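Tail spike protein (Acinetobacter phage vB_AbaP_AS12, PDB 6EU4) probably recognises and degrades the capsular polysaccharide of its Acinetobacter baumannii host as a trimeric tailspike at the phage tail. Local coordinates at residues Met324-Gln335 against Ser348-Tyr359. Residues are numbered along the deposited sequence; the frame is centred on the assembly and turned at random. Where two conformers were deposited one is given.
Sequences MVTCMNEHLHAQ and SNFNGQAIYNKY
The Phe350 ring lies against the backbone of 327-329. Cys327 O sits over one face, toward the rim, 3.3 Å from Phe350 CD1. Met328 CA covers the same face. Asn329 OD1 approaches the ring edge in plane, and its amide lies within 28° of the ring plane. This oxygen also packs on Gly352 CA and has no hydrogen-bond partner, although buried. The Phe350 first torsion, with CG roughly opposite the backbone N, turns the ring toward the 327-329 backbone.

His333 has Tyr356 CD2 over one face, 3.4 Å from His333 NE2. These two planes are 23° apart but slid, with little overlap. At the His333 edge, ND1 hydrogen-bonds Tyr359 OH at 2.8 Å; either could be the donor. Tyr359 OH also accepts a hydrogen bond from Gly308 N.

Backbone hydrogen bonds join the two parallel strands, including Gln353 N to Asn329 O at 2.9 Å. Water 3 bridges Glu330 OE1 and Gln353 OE1. Gln353 NE2 bonds Asn351 OD1 and Gln292 of the second subunit.

Strands 328-330 and 351-355 run 15° apart and belong to successive turns of a parallel beta-helix, as in other tailspikes. Strand 284-304 pairs with 321-334 on one side, and 387-390 with 351-355 on the other. Inside, the Phe350 ring meets that of Phe388 with the planes nearly parallel, and that of Phe337 edge-to-face. Thr326 hydrogen-bonds Thr295 of the second subunit, and Asn349 and Asn351 hydrogen-bond its Asn321.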
loop_
_atom_site.group_PDB
_atom_site.type_symbol
_atom_site.label_atom_id
_atom_site.label_comp_id
_atom_site.label_asym_id
_atom_site.label_seq_id
_atom_site.Cartn_x
_atom_site.Cartn_y
_atom_site.Cartn_z
HETATM N N MSE A 324 -6.023 0.256 4.383
HETATM C CA MSE A 324 -5.341 -0.164 5.595
HETATM C C MSE A 324 -4.179 -1.065 5.201
HETATM O O MSE A 324 -4.391 -2.149 4.652
HETATM C CB MSE A 324 -6.293 -0.909 6.540
HETATM C CG MSE A 324 -7.520 -0.167 6.876
HETATM SE SE MSE A 324 -8.487 -1.183 8.245
HETATM C CE MSE A 324 -10.097 -0.110 8.215
ATOM N N VAL A 325 -2.960 -0.618 5.464
ATOM C CA VAL A 325 -1.746 -1.305 5.034
ATOM C C VAL A 325 -1.078 -1.893 6.275
ATOM O O VAL A 325 -0.561 -1.152 7.120
ATOM C CB VAL A 325 -0.795 -0.357 4.292
ATOM C CG1 VAL A 325 0.347 -1.137 3.673
ATOM C CG2 VAL A 325 -1.542 0.409 3.232
ATOM N N THR A 326 -1.070 -3.219 6.359
ATOM C CA THR A 326 -0.464 -3.979 7.451
ATOM C C THR A 326 -0.907 -3.467 8.830
ATOM O O THR A 326 -0.092 -3.299 9.740
ATOM C CB THR A 326 1.073 -3.991 7.343
ATOM O OG1 THR A 326 1.506 -3.550 6.045
ATOM C CG2 THR A 326 1.601 -5.411 7.504
ATOM N N CYS A 327 -2.217 -3.253 8.991
ATOM C CA CYS A 327 -2.797 -2.860 10.270
ATOM C C CYS A 327 -3.137 -4.090 11.108
ATOM O O CYS A 327 -3.148 -5.231 10.626
ATOM C CB CYS A 327 -4.025 -1.969 10.046
ATOM S SG CYS A 327 -3.536 -0.338 9.316
HETATM N N MSE A 328 -3.417 -3.841 12.384
HETATM C CA MSE A 328 -3.676 -4.908 13.357
HETATM C C MSE A 328 -4.816 -4.582 14.303
HETATM O O MSE A 328 -5.201 -3.426 14.483
HETATM C CB MSE A 328 -2.426 -5.198 14.197
HETATM C CG MSE A 328 -1.237 -5.600 13.383
HETATM SE SE MSE A 328 0.200 -6.258 14.523
HETATM C CE MSE A 328 -0.663 -7.836 15.299
ATOM N N ASN A 329 -5.313 -5.628 14.945
ATOM C CA ASN A 329 -6.095 -5.476 16.149
ATOM C C ASN A 329 -5.812 -6.663 17.054
ATOM O O ASN A 329 -5.469 -7.757 16.589
ATOM C CB ASN A 329 -7.609 -5.384 15.854
ATOM C CG ASN A 329 -8.255 -6.723 15.758
ATOM O OD1 ASN A 329 -8.236 -7.372 14.703
ATOM N ND2 ASN A 329 -8.813 -7.188 16.878
ATOM N N GLU A 330 -5.968 -6.427 18.355
ATOM C CA GLU A 330 -5.855 -7.472 19.366
ATOM C C GLU A 330 -6.955 -7.274 20.400
ATOM O O GLU A 330 -7.024 -6.212 21.025
ATOM C CB GLU A 330 -4.480 -7.438 20.055
ATOM C CG GLU A 330 -3.288 -7.631 19.103
ATOM C CD GLU A 330 -1.940 -7.749 19.800
ATOM O OE1 GLU A 330 -1.873 -8.265 20.941
ATOM O OE2 GLU A 330 -0.936 -7.344 19.173
ATOM N N HIS A 331 -7.777 -8.313 20.597
ATOM C CA HIS A 331 -8.833 -8.391 21.602
ATOM C C HIS A 331 -10.011 -7.515 21.206
ATOM O O HIS A 331 -10.058 -6.320 21.521
ATOM C CB HIS A 331 -8.315 -8.024 23.001
ATOM C CG HIS A 331 -7.128 -8.824 23.426
ATOM N ND1 HIS A 331 -7.218 -10.145 23.800
ATOM C CD2 HIS A 331 -5.816 -8.497 23.492
ATOM C CE1 HIS A 331 -6.007 -10.603 24.075
ATOM N NE2 HIS A 331 -5.140 -9.621 23.893
ATOM N N LEU A 332 -10.973 -8.124 20.516
ATOM C CA LEU A 332 -12.129 -7.427 19.977
ATOM C C LEU A 332 -13.383 -8.184 20.350
ATOM O O LEU A 332 -13.516 -9.374 20.038
ATOM C CB LEU A 332 -12.038 -7.299 18.456
ATOM C CG LEU A 332 -13.242 -6.614 17.778
ATOM C CD1 LEU A 332 -13.319 -5.177 18.217
ATOM C CD2 LEU A 332 -13.134 -6.686 16.258
ATOM N N HIS A 333 -14.288 -7.493 21.041
ATOM C CA HIS A 333 -15.661 -7.943 21.280
ATOM C C HIS A 333 -16.573 -6.929 20.583
ATOM O O HIS A 333 -16.829 -5.837 21.109
ATOM C CB HIS A 333 -15.967 -8.042 22.769
ATOM C CG HIS A 333 -15.164 -9.077 23.481
ATOM N ND1 HIS A 333 -15.643 -10.340 23.756
ATOM C CD2 HIS A 333 -13.906 -9.035 23.978
ATOM C CE1 HIS A 333 -14.713 -11.030 24.395
ATOM N NE2 HIS A 333 -13.645 -10.263 24.532
ATOM N N ALA A 334 -17.082 -7.298 19.413
ATOM C CA ALA A 334 -17.897 -6.382 18.629
ATOM C C ALA A 334 -18.870 -7.155 17.755
ATOM O O ALA A 334 -18.629 -8.302 17.391
ATOM C CB ALA A 334 -17.024 -5.499 17.742
ATOM N N GLN A 335 -19.968 -6.496 17.391
ATOM C CA GLN A 335 -20.922 -7.125 16.485
ATOM C C GLN A 335 -20.372 -7.203 15.068
ATOM O O GLN A 335 -20.605 -8.189 14.365
ATOM C CB GLN A 335 -22.244 -6.371 16.499
ATOM C CG GLN A 335 -23.332 -7.077 15.702
ATOM C CD GLN A 335 -24.621 -6.277 15.703
ATOM O OE1 GLN A 335 -25.086 -5.849 16.758
ATOM N NE2 GLN A 335 -25.176 -6.036 14.523
ATOM N N SER A 348 -5.208 -4.632 3.443
ATOM C CA SER A 348 -4.092 -5.383 2.874
ATOM C C SER A 348 -3.181 -5.876 3.991
ATOM O O SER A 348 -2.661 -5.079 4.784
ATOM C CB SER A 348 -3.298 -4.541 1.864
ATOM O OG SER A 348 -2.478 -3.575 2.498
ATOM N N ASN A 349 -2.988 -7.195 4.046
ATOM C CA ASN A 349 -2.067 -7.819 5.001
ATOM C C ASN A 349 -2.394 -7.438 6.444
ATOM O O ASN A 349 -1.509 -7.154 7.246
ATOM C CB ASN A 349 -0.631 -7.443 4.631
ATOM C CG ASN A 349 0.399 -8.409 5.154
ATOM O OD1 ASN A 349 0.083 -9.373 5.837
ATOM N ND2 ASN A 349 1.668 -8.153 4.809
ATOM N N PHE A 350 -3.678 -7.475 6.783
ATOM C CA PHE A 350 -4.118 -7.296 8.163
ATOM C C PHE A 350 -3.626 -8.449 9.031
ATOM O O PHE A 350 -3.331 -9.551 8.558
ATOM C CB PHE A 350 -5.650 -7.203 8.237
ATOM C CG PHE A 350 -6.154 -6.465 9.444
ATOM C CD1 PHE A 350 -6.235 -5.087 9.431
ATOM C CD2 PHE A 350 -6.541 -7.149 10.598
ATOM C CE1 PHE A 350 -6.674 -4.377 10.530
ATOM C CE2 PHE A 350 -6.994 -6.443 11.710
ATOM C CZ PHE A 350 -7.057 -5.064 11.683
ATOM N N ASN A 351 -3.507 -8.178 10.334
ATOM C CA ASN A 351 -3.194 -9.237 11.284
ATOM C C ASN A 351 -4.089 -8.964 12.495
ATOM O O ASN A 351 -3.799 -8.083 13.319
ATOM C CB ASN A 351 -1.702 -9.263 11.606
ATOM C CG ASN A 351 -1.298 -10.412 12.506
ATOM O OD1 ASN A 351 -2.111 -10.970 13.247
ATOM N ND2 ASN A 351 -0.004 -10.751 12.478
ATOM N N GLY A 352 -5.221 -9.659 12.548
ATOM C CA GLY A 352 -6.223 -9.455 13.584
ATOM C C GLY A 352 -6.288 -10.669 14.500
ATOM O O GLY A 352 -6.370 -11.810 14.036
ATOM N N GLN A 353 -6.250 -10.408 15.808
ATOM C CA GLN A 353 -6.096 -11.462 16.800
ATOM C C GLN A 353 -7.160 -11.339 17.873
ATOM O O GLN A 353 -7.541 -10.231 18.258
ATOM C CB GLN A 353 -4.707 -11.395 17.435
ATOM C CG GLN A 353 -3.618 -11.422 16.373
ATOM C CD GLN A 353 -2.212 -11.388 16.946
ATOM O OE1 GLN A 353 -2.033 -11.452 18.162
ATOM N NE2 GLN A 353 -1.204 -11.302 16.070
ATOM N N ALA A 354 -7.629 -12.493 18.349
ATOM C CA ALA A 354 -8.496 -12.569 19.518
ATOM C C ALA A 354 -9.776 -11.775 19.259
ATOM O O ALA A 354 -10.115 -10.821 19.953
ATOM C CB ALA A 354 -7.758 -12.093 20.774
ATOM N N ILE A 355 -10.467 -12.179 18.200
ATOM C CA ILE A 355 -11.732 -11.573 17.802
ATOM C C ILE A 355 -12.840 -12.566 18.134
ATOM O O ILE A 355 -12.962 -13.631 17.509
ATOM C CB ILE A 355 -11.755 -11.189 16.315
ATOM C CG1 ILE A 355 -10.615 -10.197 16.002
ATOM C CG2 ILE A 355 -13.141 -10.612 15.945
ATOM C CD1 ILE A 355 -10.261 -10.191 14.509
ATOM N N TYR A 356 -13.655 -12.219 19.130
ATOM C CA TYR A 356 -14.672 -13.123 19.665
ATOM C C TYR A 356 -16.001 -12.816 18.991
ATOM O O TYR A 356 -16.774 -11.977 19.447
ATOM C CB TYR A 356 -14.714 -12.981 21.173
ATOM C CG TYR A 356 -13.372 -13.316 21.706
ATOM C CD1 TYR A 356 -12.926 -14.640 21.736
ATOM C CD2 TYR A 356 -12.494 -12.321 22.076
ATOM C CE1 TYR A 356 -11.644 -14.959 22.190
ATOM C CE2 TYR A 356 -11.211 -12.640 22.548
ATOM C CZ TYR A 356 -10.800 -13.946 22.588
ATOM O OH TYR A 356 -9.525 -14.237 23.044
ATOM N N ASN A 357 -16.252 -13.506 17.872
ATOM C CA ASN A 357 -17.391 -13.217 17.005
ATOM C C ASN A 357 -18.606 -14.025 17.466
ATOM O O ASN A 357 -19.075 -14.960 16.808
ATOM C CB ASN A 357 -17.044 -13.506 15.546
ATOM C CG ASN A 357 -16.582 -14.957 15.309
ATOM O OD1 ASN A 357 -15.789 -15.516 16.067
ATOM N ND2 ASN A 357 -17.094 -15.561 14.256
ATOM N N LYS A 358 -19.129 -13.618 18.625
ATOM C CA LYS A 358 -20.242 -14.318 19.264
ATOM C C LYS A 358 -21.432 -13.413 19.569
ATOM O O LYS A 358 -22.302 -13.800 20.363
ATOM C CB LYS A 358 -19.778 -14.993 20.559
ATOM C CG LYS A 358 -19.201 -14.026 21.586
ATOM C CD LYS A 358 -18.820 -14.763 22.895
ATOM C CE LYS A 358 -18.330 -13.781 23.945
ATOM N NZ LYS A 358 -17.893 -14.466 25.197
ATOM N N TYR A 359 -21.509 -12.233 18.962
ATOM C CA TYR A 359 -22.494 -11.234 19.343
ATOM C C TYR A 359 -23.536 -11.030 18.250
ATOM O O TYR A 359 -23.229 -11.079 17.054
ATOM C CB TYR A 359 -21.803 -9.918 19.680
ATOM C CG TYR A 359 -20.850 -10.080 20.833
ATOM C CD1 TYR A 359 -21.341 -10.184 22.136
ATOM C CD2 TYR A 359 -19.480 -10.154 20.636
ATOM C CE1 TYR A 359 -20.510 -10.334 23.193
ATOM C CE2 TYR A 359 -18.621 -10.314 21.712
ATOM C CZ TYR A 359 -19.161 -10.413 22.988
ATOM O OH TYR A 359 -18.370 -10.566 24.101
HETATM O O HOH W 1 -4.187 -4.049 6.899
HETATM O O HOH W 2 -0.842 -6.479 9.803
HETATM O O HOH W 3 -3.388 -10.949 20.796
HETATM O O HOH W 4 -8.780 -12.280 24.890
HETATM O O HOH W 5 -19.598 -10.965 17.023
HETATM O O HOH W 6 -21.485 -10.739 14.892
#